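Local coordinates for peptidoglycan D,D-transpeptidase FtsI (Yersinia pestis, PDB 6SYN), which probably cross-links peptidoglycan strands as a class B penicillin-binding D,D-transpeptidase of cell division, and is acylated by beta-lactams at its active site, at residues 137-147 and 173-181; 463-471 and 502-511. All coordinates share one frame; numbering follows the deposited sequence.

Contact 1. Residues 137-147 and 173-181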
ATOM      1  N   VAL A 137      -2.810  12.481   4.979  1.00 16.91           N
ATOM      2  CA  VAL A 137      -2.043  13.343   5.921  1.00 16.61           C
ATOM      3  C   VAL A 137      -2.694  14.730   5.966  1.00 16.52           C
ATOM      4  O   VAL A 137      -2.833  15.276   7.076  1.00 16.68           O
ATOM      5  CB  VAL A 137      -0.557  13.393   5.519  1.00 16.16           C
ATOM      6  CG1 VAL A 137       0.062  14.759   5.753  1.00 16.12           C
ATOM      7  CG2 VAL A 137       0.235  12.307   6.231  1.00 15.99           C
ATOM      8  N   GLU A 138      -3.082  15.265   4.806  1.00 16.40           N
ATOM      9  CA  GLU A 138      -3.702  16.612   4.670  1.00 16.24           C
ATOM     10  C   GLU A 138      -4.880  16.711   5.654  1.00 16.19           C
ATOM     11  O   GLU A 138      -4.936  17.707   6.399  1.00 15.67           O
ATOM     12  CB  GLU A 138      -4.089  16.865   3.209  1.00 16.09           C
ATOM     13  CG  GLU A 138      -4.190  18.334   2.840  1.00 16.09           C
ATOM     14  CD  GLU A 138      -2.871  19.064   2.649  1.00 16.00           C
ATOM     15  OE1 GLU A 138      -2.319  19.540   3.654  1.00 16.24           O
ATOM     16  OE2 GLU A 138      -2.410  19.175   1.497  1.00 15.78           O
ATOM     17  N   LYS A 139      -5.756  15.702   5.701  1.00 16.52           N
ATOM     18  CA  LYS A 139      -6.835  15.622   6.724  1.00 17.14           C
ATOM     19  C   LYS A 139      -6.211  15.299   8.087  1.00 17.17           C
ATOM     20  O   LYS A 139      -6.410  16.086   9.030  1.00 17.11           O
ATOM     21  CB  LYS A 139      -7.896  14.565   6.399  1.00 17.47           C
ATOM     22  CG  LYS A 139      -8.731  14.144   7.605  1.00 18.03           C
ATOM     23  CD  LYS A 139     -10.204  13.902   7.337  1.00 18.67           C
ATOM     24  CE  LYS A 139     -11.085  14.459   8.440  1.00 18.96           C
ATOM     25  NZ  LYS A 139     -12.510  14.090   8.256  1.00 19.13           N
ATOM     26  N   SER A 140      -5.492  14.176   8.166  1.00 17.29           N
ATOM     27  CA  SER A 140      -4.964  13.542   9.406  1.00 17.36           C
ATOM     28  C   SER A 140      -4.265  14.564  10.316  1.00 17.11           C
ATOM     29  O   SER A 140      -4.363  14.414  11.546  1.00 16.96           O
ATOM     30  CB  SER A 140      -4.037  12.411   9.044  1.00 17.57           C
ATOM     31  OG  SER A 140      -3.611  11.708  10.197  1.00 18.17           O
ATOM     32  N   PHE A 141      -3.573  15.546   9.735  1.00 17.18           N
ATOM     33  CA  PHE A 141      -2.817  16.602  10.458  1.00 17.78           C
ATOM     34  C   PHE A 141      -3.401  17.991  10.152  1.00 18.58           C
ATOM     35  O   PHE A 141      -2.651  18.983  10.279  1.00 18.58           O
ATOM     36  CB  PHE A 141      -1.338  16.552  10.061  1.00 17.49           C
ATOM     37  CG  PHE A 141      -0.548  15.433  10.687  1.00 17.23           C
ATOM     38  CD1 PHE A 141       0.056  15.602  11.923  1.00 17.17           C
ATOM     39  CD2 PHE A 141      -0.401  14.217  10.042  1.00 17.22           C
ATOM     40  CE1 PHE A 141       0.791  14.578  12.501  1.00 16.91           C
ATOM     41  CE2 PHE A 141       0.327  13.191  10.625  1.00 17.13           C
ATOM     42  CZ  PHE A 141       0.921  13.372  11.852  1.00 16.82           C
ATOM     43  N   ASP A 142      -4.684  18.079   9.776  1.00 19.66           N
ATOM     44  CA  ASP A 142      -5.273  19.321   9.200  1.00 20.88           C
ATOM     45  C   ASP A 142      -5.070  20.492  10.167  1.00 21.78           C
ATOM     46  O   ASP A 142      -4.615  21.550   9.706  1.00 21.50           O
ATOM     47  CB  ASP A 142      -6.760  19.184   8.857  1.00 20.94           C
ATOM     48  CG  ASP A 142      -7.317  20.400   8.129  1.00 20.84           C
ATOM     49  OD1 ASP A 142      -6.744  20.769   7.084  1.00 20.62           O
ATOM     50  OD2 ASP A 142      -8.310  20.978   8.615  1.00 20.89           O
ATOM     51  N   ARG A 143      -5.399  20.296  11.448  1.00 23.94           N
ATOM     52  CA  ARG A 143      -5.384  21.344  12.505  1.00 25.57           C
ATOM     53  C   ARG A 143      -3.943  21.844  12.683  1.00 25.48           C
ATOM     54  O   ARG A 143      -3.721  23.073  12.606  1.00 25.43           O
ATOM     55  CB  ARG A 143      -5.990  20.772  13.791  1.00 27.24           C
ATOM     56  CG  ARG A 143      -5.977  21.721  14.978  1.00 29.35           C
ATOM     57  CD  ARG A 143      -7.224  22.578  15.081  1.00 31.35           C
ATOM     58  NE  ARG A 143      -7.090  23.513  16.192  1.00 33.04           N
ATOM     59  CZ  ARG A 143      -6.382  24.644  16.165  1.00 34.46           C
ATOM     60  NH1 ARG A 143      -5.735  25.012  15.070  1.00 34.71           N
ATOM     61  NH2 ARG A 143      -6.327  25.408  17.242  1.00 35.17           N
ATOM     62  N   TRP A 144      -3.014  20.911  12.903  1.00 25.02           N
ATOM     63  CA  TRP A 144      -1.543  21.117  12.971  1.00 25.16           C
ATOM     64  C   TRP A 144      -1.079  22.032  11.828  1.00 25.74           C
ATOM     65  O   TRP A 144      -0.327  22.995  12.097  1.00 25.80           O
ATOM     66  CB  TRP A 144      -0.865  19.740  12.932  1.00 25.17           C
ATOM     67  CG  TRP A 144       0.624  19.740  12.801  1.00 24.93           C
ATOM     68  CD1 TRP A 144       1.345  19.615  11.649  1.00 25.53           C
ATOM     69  CD2 TRP A 144       1.586  19.814  13.866  1.00 24.89           C
ATOM     70  NE1 TRP A 144       2.686  19.621  11.921  1.00 25.64           N
ATOM     71  CE2 TRP A 144       2.865  19.739  13.274  1.00 25.19           C
ATOM     72  CE3 TRP A 144       1.494  19.943  15.257  1.00 24.68           C
ATOM     73  CZ2 TRP A 144       4.039  19.794  14.025  1.00 24.90           C
ATOM     74  CZ3 TRP A 144       2.654  19.993  15.998  1.00 24.78           C
ATOM     75  CH2 TRP A 144       3.906  19.921  15.388  1.00 24.87           C
ATOM     76  N   LEU A 145      -1.541  21.756  10.606  1.00 26.04           N
ATOM     77  CA  LEU A 145      -1.112  22.447   9.359  1.00 26.34           C
ATOM     78  C   LEU A 145      -1.766  23.832   9.238  1.00 26.31           C
ATOM     79  O   LEU A 145      -1.081  24.756   8.767  1.00 25.78           O
ATOM     80  CB  LEU A 145      -1.465  21.557   8.162  1.00 26.52           C
ATOM     81  CG  LEU A 145      -0.632  20.282   8.027  1.00 26.41           C
ATOM     82  CD1 LEU A 145      -1.290  19.295   7.074  1.00 26.51           C
ATOM     83  CD2 LEU A 145       0.777  20.606   7.562  1.00 26.05           C
ATOM     84  N   THR A 146      -3.035  23.976   9.631  1.00 27.05           N
ATOM     85  CA  THR A 146      -3.831  25.224   9.456  1.00 27.69           C
ATOM     86  C   THR A 146      -3.441  26.252  10.528  1.00 28.38           C
ATOM     87  O   THR A 146      -3.121  25.838  11.664  1.00 29.10           O
ATOM     88  CB  THR A 146      -5.342  24.942   9.445  1.00 27.12           C
ATOM     89  OG1 THR A 146      -6.029  26.185   9.302  1.00 27.36           O
ATOM     90  CG2 THR A 146      -5.842  24.254  10.694  1.00 26.68           C
ATOM     91  N   GLY A 147      -3.467  27.541  10.164  1.00 29.19           N
ATOM     92  CA  GLY A 147      -3.202  28.679  11.068  1.00 30.03           C
ATOM     93  C   GLY A 147      -3.938  29.935  10.628  1.00 30.71           C
ATOM     94  O   GLY A 147      -5.142  30.031  10.947  1.00 31.61           O
ATOM     95  N   ALA A 173       0.622  28.091  15.547  1.00 23.55           N
ATOM     96  CA  ALA A 173      -0.675  27.530  15.095  1.00 23.87           C
ATOM     97  C   ALA A 173      -0.460  26.631  13.867  1.00 23.88           C
ATOM     98  O   ALA A 173      -0.766  25.419  13.962  1.00 25.35           O
ATOM     99  CB  ALA A 173      -1.653  28.647  14.811  1.00 23.97           C
ATOM    100  N   ALA A 174       0.039  27.194  12.761  1.00 22.62           N
ATOM    101  CA  ALA A 174       0.393  26.455  11.524  1.00 21.59           C
ATOM    102  C   ALA A 174       1.835  25.938  11.635  1.00 20.60           C
ATOM    103  O   ALA A 174       2.722  26.734  11.995  1.00 20.04           O
ATOM    104  CB  ALA A 174       0.204  27.329  10.310  1.00 21.49           C
ATOM    105  N   HIS A 175       2.041  24.651  11.339  1.00 19.42           N
ATOM    106  CA  HIS A 175       3.305  23.894  11.553  1.00 18.52           C
ATOM    107  C   HIS A 175       3.708  23.165  10.270  1.00 17.52           C
ATOM    108  O   HIS A 175       2.819  22.566   9.632  1.00 17.24           O
ATOM    109  CB  HIS A 175       3.125  22.845  12.658  1.00 18.89           C
ATOM    110  CG  HIS A 175       3.222  23.357  14.054  1.00 19.37           C
ATOM    111  ND1 HIS A 175       4.404  23.846  14.582  1.00 19.72           N
ATOM    112  CD2 HIS A 175       2.311  23.399  15.050  1.00 19.66           C
ATOM    113  CE1 HIS A 175       4.206  24.204  15.835  1.00 19.83           C
ATOM    114  NE2 HIS A 175       2.929  23.933  16.149  1.00 19.86           N
ATOM    115  N   ASN A 176       5.001  23.153   9.939  1.00 16.40           N
ATOM    116  CA  ASN A 176       5.549  22.261   8.882  1.00 15.52           C
ATOM    117  C   ASN A 176       5.495  20.820   9.394  1.00 15.15           C
ATOM    118  O   ASN A 176       5.568  20.619  10.630  1.00 15.14           O
ATOM    119  CB  ASN A 176       6.967  22.643   8.469  1.00 15.19           C
ATOM    120  CG  ASN A 176       7.028  24.028   7.866  1.00 14.97           C
ATOM    121  OD1 ASN A 176       6.120  24.429   7.142  1.00 14.78           O
ATOM    122  ND2 ASN A 176       8.078  24.769   8.182  1.00 14.64           N
ATOM    123  N   LEU A 177       5.357  19.869   8.470  1.00 14.55           N
ATOM    124  CA  LEU A 177       5.286  18.414   8.760  1.00 14.02           C
ATOM    125  C   LEU A 177       6.447  17.724   8.040  1.00 13.67           C
ATOM    126  O   LEU A 177       6.632  17.993   6.844  1.00 13.99           O
ATOM    127  CB  LEU A 177       3.926  17.890   8.286  1.00 13.78           C
ATOM    128  CG  LEU A 177       3.613  16.429   8.605  1.00 13.65           C
ATOM    129  CD1 LEU A 177       3.840  16.122  10.074  1.00 13.57           C
ATOM    130  CD2 LEU A 177       2.181  16.091   8.215  1.00 13.65           C
ATOM    131  N   VAL A 178       7.225  16.909   8.753  1.00 13.11           N
ATOM    132  CA  VAL A 178       8.317  16.083   8.163  1.00 12.85           C
ATOM    133  C   VAL A 178       7.847  14.625   8.184  1.00 12.70           C
ATOM    134  O   VAL A 178       7.784  14.043   9.282  1.00 12.90           O
ATOM    135  CB  VAL A 178       9.650  16.297   8.910  1.00 12.76           C
ATOM    136  CG1 VAL A 178      10.783  15.459   8.327  1.00 12.66           C
ATOM    137  CG2 VAL A 178      10.043  17.767   8.927  1.00 12.69           C
ATOM    138  N   LEU A 179       7.490  14.070   7.021  1.00 12.53           N
ATOM    139  CA  LEU A 179       7.032  12.659   6.906  1.00 12.34           C
ATOM    140  C   LEU A 179       8.242  11.722   7.019  1.00 12.18           C
ATOM    141  O   LEU A 179       9.390  12.185   6.844  1.00 11.94           O
ATOM    142  CB  LEU A 179       6.296  12.437   5.580  1.00 12.34           C
ATOM    143  CG  LEU A 179       4.983  13.197   5.383  1.00 12.47           C
ATOM    144  CD1 LEU A 179       4.306  12.751   4.098  1.00 12.51           C
ATOM    145  CD2 LEU A 179       4.028  13.013   6.555  1.00 12.51           C
ATOM    146  N   SER A 180       7.970  10.448   7.301  1.00 12.05           N
ATOM    147  CA  SER A 180       8.957   9.339   7.357  1.00 12.03           C
ATOM    148  C   SER A 180       9.284   8.845   5.937  1.00 11.85           C
ATOM    149  O   SER A 180      10.314   8.178   5.772  1.00 11.65           O
ATOM    150  CB  SER A 180       8.424   8.220   8.203  1.00 11.98           C
ATOM    151  OG  SER A 180       7.371   7.556   7.524  1.00 12.08           O
ATOM    152  N   VAL A 181       8.432   9.163   4.957  1.00 11.75           N
ATOM    153  CA  VAL A 181       8.509   8.678   3.545  1.00 11.81           C
ATOM    154  C   VAL A 181       9.700   9.337   2.831  1.00 11.76           C
ATOM    155  O   VAL A 181      10.102  10.442   3.240  1.00 11.89           O
ATOM    156  CB  VAL A 181       7.171   8.955   2.831  1.00 11.94           C
ATOM    157  CG1 VAL A 181       7.253   8.796   1.320  1.00 12.18           C
ATOM    158  CG2 VAL A 181       6.065   8.085   3.398  1.00 11.94           C
TER
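W144 and H175 meet as a face-to-face stack: the six-membered ring of the tryptophan lies over the imidazole with centroids 4.0 Å apart and planes tilted by 20°. The overlap continues onto the five-membered ring of W144, where H175 CB sits in a CH-pi contact 3.4 Å from that ring's centroid, so the histidine covers much of one indole face from its root outward. W144 gains this position because its CG is anti to the backbone N (chi1 172°), which swings the indole across to residues 173-181. The ring nitrogen adds a weak hydrogen bond, W144 NE1 to N176 O at 3.3 Å, with the acceptor near the indole plane. A second weak bond, 3.0 Å from H175 N to W144 O, ties the two backbones where the short helix 142-145 ends. Farther along, L177 fills the apolar centre. Its chi1 of -175° carries both methyls out over one face of F141, with CD2 4.0 Å from the ring centroid. CD2 also meets V137 CG1 tip to tip at 3.5 Å, and CD1 also stands near W144 NE1, neither over the indole face nor at its edge. F141 and L177 cross at about a right angle. V137 turns its other methyl, CG2, past L179 CD2, and L145 CD2 leans against H175 O. V137, L145, L177 and L179 are buried, whereas the aromatic stack lies at the exposed end. Strand 177-178 pairs in parallel with strand 19-20, whose I19 touches V137, L145 and L179; the contact therefore sets helices 136-140 and 142-145 against the N-terminal mixed sheet, with helix 121-124 packing on L179.

Contact 2. Residues 463-471 and 502-511; sequences VAPASNPRF and VLRTMNIEPD
The F471 ring is held between two side chains: V502 CG1 lies over one face, 3.8 Å from the centroid in a CH-pi contact, and CB of the adjacent R470 lies over the opposite face. I508 CG1 meets the ring edge in its plane, 3.9 Å from F471 CE2, and M506 CG approaches F471 CZ obliquely. A classic beta bulge sets R470 and F471 together opposite A464. It belongs to the turn between antiparallel strands 455-464 and 471-478 of the transpeptidase sheet, against which the end of helix 492-505 and its tail pack. The R470 chain bends at chi2 and chi3, bringing one guanidinium face against I508 CD1, 3.6 Å from NH1. P465, which follows a cis peptide bond, puts CG against both L503 CD2 and I508 CG2. I508 can serve the ring and the proline together because CG2 is anti to its backbone N while CG1 is anti to the carbonyl carbon. A Schellman motif with N507 as C-prime residue, I508 N bonded to L503 O, ends the helix. At the far end, D511 OD2 accepts S467 N at 3.1 Å through its syn lone pair, within the type I turn P465-N468; R435 touches the D511 side chain. Apolar packing thus gives way to a carboxylate that accepts a backbone N-H of the turn, and the nearby arginine would probably favour ionised D511.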
ATOM      1  N   VAL A 463      12.216  -9.294   2.709  1.00  8.50           N
ATOM      2  CA  VAL A 463      13.194  -8.557   3.548  1.00  8.50           C
ATOM      3  C   VAL A 463      14.529  -8.590   2.799  1.00  8.63           C
ATOM      4  O   VAL A 463      14.736  -9.549   2.036  1.00  8.56           O
ATOM      5  CB  VAL A 463      13.229  -9.219   4.938  1.00  8.47           C
ATOM      6  CG1 VAL A 463      14.588  -9.788   5.309  1.00  8.48           C
ATOM      7  CG2 VAL A 463      12.705  -8.287   6.011  1.00  8.52           C
ATOM      8  N   ALA A 464      15.371  -7.568   2.960  1.00  8.83           N
ATOM      9  CA  ALA A 464      16.694  -7.482   2.299  1.00  9.02           C
ATOM     10  C   ALA A 464      17.542  -6.389   2.937  1.00  9.26           C
ATOM     11  O   ALA A 464      17.005  -5.464   3.540  1.00  9.31           O
ATOM     12  CB  ALA A 464      16.528  -7.229   0.824  1.00  9.04           C
ATOM     13  N   PRO A 465      18.891  -6.498   2.867  1.00  9.56           N
ATOM     14  CA  PRO A 465      19.568  -7.738   2.471  1.00  9.71           C
ATOM     15  C   PRO A 465      19.363  -8.836   3.526  1.00  9.87           C
ATOM     16  O   PRO A 465      19.199  -8.506   4.681  1.00  9.96           O
ATOM     17  CB  PRO A 465      21.057  -7.367   2.385  1.00  9.75           C
ATOM     18  CG  PRO A 465      21.071  -5.849   2.352  1.00  9.78           C
ATOM     19  CD  PRO A 465      19.844  -5.413   3.131  1.00  9.70           C
ATOM     20  N   ALA A 466      19.387 -10.106   3.125  1.00 10.08           N
ATOM     21  CA  ALA A 466      19.041 -11.244   4.012  1.00 10.30           C
ATOM     22  C   ALA A 466      20.166 -11.533   5.020  1.00 10.46           C
ATOM     23  O   ALA A 466      19.929 -12.348   5.928  1.00 10.61           O
ATOM     24  CB  ALA A 466      18.708 -12.459   3.189  1.00 10.37           C
ATOM     25  N   SER A 467      21.340 -10.910   4.869  1.00 10.60           N
ATOM     26  CA  SER A 467      22.485 -11.013   5.814  1.00 10.76           C
ATOM     27  C   SER A 467      22.197 -10.178   7.060  1.00 10.79           C
ATOM     28  O   SER A 467      22.594 -10.585   8.164  1.00 10.75           O
ATOM     29  CB  SER A 467      23.760 -10.545   5.177  1.00 10.87           C
ATOM     30  OG  SER A 467      24.114 -11.386   4.094  1.00 11.06           O
ATOM     31  N   ASN A 468      21.532  -9.045   6.843  1.00 10.96           N
ATOM     32  CA  ASN A 468      21.354  -7.925   7.797  1.00 10.97           C
ATOM     33  C   ASN A 468      20.213  -7.075   7.248  1.00 11.20           C
ATOM     34  O   ASN A 468      20.452  -6.030   6.649  1.00 11.33           O
ATOM     35  CB  ASN A 468      22.663  -7.146   7.947  1.00 10.86           C
ATOM     36  CG  ASN A 468      22.704  -6.227   9.148  1.00 10.76           C
ATOM     37  OD1 ASN A 468      21.769  -6.172   9.944  1.00 10.81           O
ATOM     38  ND2 ASN A 468      23.803  -5.512   9.295  1.00 10.66           N
ATOM     39  N   PRO A 469      18.950  -7.548   7.349  1.00 11.37           N
ATOM     40  CA  PRO A 469      17.817  -6.863   6.734  1.00 11.53           C
ATOM     41  C   PRO A 469      17.716  -5.399   7.173  1.00 11.78           C
ATOM     42  O   PRO A 469      17.899  -5.120   8.343  1.00 11.96           O
ATOM     43  CB  PRO A 469      16.588  -7.633   7.234  1.00 11.52           C
ATOM     44  CG  PRO A 469      17.120  -9.010   7.567  1.00 11.48           C
ATOM     45  CD  PRO A 469      18.536  -8.774   8.051  1.00 11.49           C
ATOM     46  N   ARG A 470      17.437  -4.522   6.212  1.00 11.95           N
ATOM     47  CA  ARG A 470      17.238  -3.070   6.432  1.00 12.04           C
ATOM     48  C   ARG A 470      15.807  -2.696   6.042  1.00 11.74           C
ATOM     49  O   ARG A 470      15.221  -1.826   6.718  1.00 11.92           O
ATOM     50  CB  ARG A 470      18.288  -2.292   5.633  1.00 12.50           C
ATOM     51  CG  ARG A 470      19.669  -2.304   6.276  1.00 12.84           C
ATOM     52  CD  ARG A 470      19.736  -1.413   7.504  1.00 13.25           C
ATOM     53  NE  ARG A 470      19.408  -0.034   7.153  1.00 13.68           N
ATOM     54  CZ  ARG A 470      20.275   0.863   6.687  1.00 13.99           C
ATOM     55  NH1 ARG A 470      21.549   0.544   6.523  1.00 14.12           N
ATOM     56  NH2 ARG A 470      19.865   2.083   6.380  1.00 14.17           N
ATOM     57  N   PHE A 471      15.254  -3.347   5.015  1.00 11.18           N
ATOM     58  CA  PHE A 471      13.963  -2.966   4.392  1.00 10.78           C
ATOM     59  C   PHE A 471      13.048  -4.183   4.289  1.00 10.25           C
ATOM     60  O   PHE A 471      13.436  -5.197   3.685  1.00 10.21           O
ATOM     61  CB  PHE A 471      14.219  -2.348   3.021  1.00 10.90           C
ATOM     62  CG  PHE A 471      15.312  -1.313   3.050  1.00 11.07           C
ATOM     63  CD1 PHE A 471      15.141  -0.130   3.753  1.00 11.21           C
ATOM     64  CD2 PHE A 471      16.519  -1.534   2.411  1.00 11.06           C
ATOM     65  CE1 PHE A 471      16.146   0.821   3.793  1.00 11.23           C
ATOM     66  CE2 PHE A 471      17.521  -0.580   2.450  1.00 11.15           C
ATOM     67  CZ  PHE A 471      17.336   0.593   3.142  1.00 11.19           C
ATOM     68  N   VAL A 502      15.944   0.355  -4.281  1.00 13.17           N
ATOM     69  CA  VAL A 502      16.021   0.725  -2.838  1.00 13.83           C
ATOM     70  C   VAL A 502      17.460   0.498  -2.349  1.00 14.55           C
ATOM     71  O   VAL A 502      18.102   1.484  -1.942  1.00 14.50           O
ATOM     72  CB  VAL A 502      14.993  -0.055  -1.998  1.00 13.78           C
ATOM     73  CG1 VAL A 502      15.293   0.039  -0.510  1.00 13.82           C
ATOM     74  CG2 VAL A 502      13.570   0.402  -2.288  1.00 13.64           C
ATOM     75  N   LEU A 503      17.950  -0.746  -2.398  1.00 15.77           N
ATOM     76  CA  LEU A 503      19.291  -1.142  -1.872  1.00 16.86           C
ATOM     77  C   LEU A 503      20.378  -0.234  -2.461  1.00 18.29           C
ATOM     78  O   LEU A 503      21.305   0.131  -1.715  1.00 18.27           O
ATOM     79  CB  LEU A 503      19.565  -2.610  -2.212  1.00 16.58           C
ATOM     80  CG  LEU A 503      18.795  -3.625  -1.370  1.00 16.43           C
ATOM     81  CD1 LEU A 503      18.672  -4.958  -2.086  1.00 16.15           C
ATOM     82  CD2 LEU A 503      19.451  -3.802  -0.009  1.00 16.56           C
ATOM     83  N   ARG A 504      20.252   0.115  -3.744  1.00 20.17           N
ATOM     84  CA  ARG A 504      21.252   0.910  -4.508  1.00 21.67           C
ATOM     85  C   ARG A 504      21.121   2.400  -4.166  1.00 21.09           C
ATOM     86  O   ARG A 504      22.165   3.025  -3.888  1.00 21.10           O
ATOM     87  CB  ARG A 504      21.107   0.650  -6.013  1.00 23.50           C
ATOM     88  CG  ARG A 504      21.754  -0.646  -6.480  1.00 25.34           C
ATOM     89  CD  ARG A 504      23.219  -0.745  -6.086  1.00 26.98           C
ATOM     90  NE  ARG A 504      24.000  -1.926  -6.460  1.00 28.43           N
ATOM     91  CZ  ARG A 504      23.619  -2.969  -7.207  1.00 30.49           C
ATOM     92  NH1 ARG A 504      24.486  -3.944  -7.428  1.00 31.69           N
ATOM     93  NH2 ARG A 504      22.408  -3.071  -7.732  1.00 30.95           N
ATOM     94  N   THR A 505      19.903   2.947  -4.188  1.00 20.31           N
ATOM     95  CA  THR A 505      19.608   4.341  -3.761  1.00 20.11           C
ATOM     96  C   THR A 505      20.201   4.581  -2.370  1.00 20.03           C
ATOM     97  O   THR A 505      20.896   5.589  -2.185  1.00 19.81           O
ATOM     98  CB  THR A 505      18.099   4.622  -3.713  1.00 20.24           C
ATOM     99  OG1 THR A 505      17.519   4.339  -4.987  1.00 19.93           O
ATOM    100  CG2 THR A 505      17.790   6.051  -3.318  1.00 20.36           C
ATOM    101  N   MET A 506      19.941   3.656  -1.445  1.00 20.62           N
ATOM    102  CA  MET A 506      20.309   3.746  -0.008  1.00 20.92           C
ATOM    103  C   MET A 506      21.751   3.268   0.213  1.00 21.60           C
ATOM    104  O   MET A 506      22.148   3.144   1.392  1.00 22.43           O
ATOM    105  CB  MET A 506      19.336   2.906   0.825  1.00 20.85           C
ATOM    106  CG  MET A 506      17.901   3.401   0.724  1.00 20.58           C
ATOM    107  SD  MET A 506      17.772   5.165   1.127  1.00 20.17           S
ATOM    108  CE  MET A 506      18.103   5.110   2.884  1.00 20.25           C
ATOM    109  N   ASN A 507      22.496   3.021  -0.874  1.00 21.61           N
ATOM    110  CA  ASN A 507      23.950   2.702  -0.896  1.00 21.78           C
ATOM    111  C   ASN A 507      24.261   1.529   0.040  1.00 21.57           C
ATOM    112  O   ASN A 507      25.172   1.684   0.876  1.00 21.69           O
ATOM    113  CB  ASN A 507      24.801   3.911  -0.492  1.00 22.46           C
ATOM    114  CG  ASN A 507      24.631   5.116  -1.393  1.00 22.99           C
ATOM    115  OD1 ASN A 507      24.565   4.987  -2.614  1.00 22.98           O
ATOM    116  ND2 ASN A 507      24.587   6.296  -0.797  1.00 23.83           N
ATOM    117  N   ILE A 508      23.557   0.400  -0.091  1.00 21.44           N
ATOM    118  CA  ILE A 508      23.747  -0.787   0.802  1.00 21.55           C
ATOM    119  C   ILE A 508      24.814  -1.706   0.199  1.00 21.76           C
ATOM    120  O   ILE A 508      24.669  -2.092  -0.973  1.00 21.99           O
ATOM    121  CB  ILE A 508      22.426  -1.538   1.051  1.00 21.49           C
ATOM    122  CG1 ILE A 508      21.325  -0.612   1.580  1.00 21.68           C
ATOM    123  CG2 ILE A 508      22.652  -2.726   1.977  1.00 21.31           C
ATOM    124  CD1 ILE A 508      21.641   0.045   2.910  1.00 21.63           C
ATOM    125  N   GLU A 509      25.837  -2.044   0.992  1.00 22.10           N
ATOM    126  CA  GLU A 509      26.935  -2.971   0.613  1.00 22.49           C
ATOM    127  C   GLU A 509      26.309  -4.289   0.164  1.00 21.65           C
ATOM    128  O   GLU A 509      25.558  -4.905   0.916  1.00 20.94           O
ATOM    129  CB  GLU A 509      27.909  -3.166   1.780  1.00 23.39           C
ATOM    130  CG  GLU A 509      29.319  -3.559   1.352  1.00 24.30           C
ATOM    131  CD  GLU A 509      30.247  -2.405   0.984  1.00 25.48           C
ATOM    132  OE1 GLU A 509      30.328  -1.431   1.769  1.00 25.76           O
ATOM    133  OE2 GLU A 509      30.898  -2.482  -0.086  1.00 26.02           O
ATOM    134  N   PRO A 510      26.552  -4.727  -1.093  1.00 21.40           N
ATOM    135  CA  PRO A 510      26.105  -6.037  -1.576  1.00 21.32           C
ATOM    136  C   PRO A 510      26.443  -7.211  -0.644  1.00 21.28           C
ATOM    137  O   PRO A 510      27.277  -7.050   0.218  1.00 22.44           O
ATOM    138  CB  PRO A 510      26.858  -6.190  -2.905  1.00 21.35           C
ATOM    139  CG  PRO A 510      27.024  -4.772  -3.397  1.00 21.49           C
ATOM    140  CD  PRO A 510      27.228  -3.948  -2.142  1.00 21.62           C
ATOM    141  N   ASP A 511      25.822  -8.368  -0.896  1.00 21.16           N
ATOM    142  CA  ASP A 511      25.571  -9.438   0.107  1.00 20.87           C
ATOM    143  C   ASP A 511      26.129 -10.797  -0.350  1.00 20.58           C
ATOM    144  O   ASP A 511      26.300 -11.669   0.523  1.00 19.73           O
ATOM    145  CB  ASP A 511      24.067  -9.533   0.379  1.00 21.03           C
ATOM    146  CG  ASP A 511      23.702  -9.629   1.847  1.00 21.25           C
ATOM    147  OD1 ASP A 511      24.552  -9.271   2.686  1.00 21.89           O
ATOM    148  OD2 ASP A 511      22.578 -10.066   2.140  1.00 21.07           O
TER
HETATM  149  O   HOH W   1      26.717 -12.717   2.648  1.00 21.25           O

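In the fold
From the N terminus, the chain builds most of the N-terminal mixed sheet before reaching helices 136-140 and 142-145. Contact 1 then closes a loop of 25 residues, 148-172, none of which is modelled, and delivers the chain through strand 177-178 toward helix 183-199 and the transpeptidase domain. Contact 2 opens much later: strand 455-464 turns into strand 471-478, and helix 492-505 brings the C-terminal segment back onto that turn. The two loops follow in series, neither nesting nor crossing. The centres of contacts 1 and 2 are about 31 Å apart. Contact 1 ties helices 136-140 and 142-145 to strand 177-178, beside strand 19-20; contact 2 fastens the last helix and tail to the five-stranded antiparallel sheet.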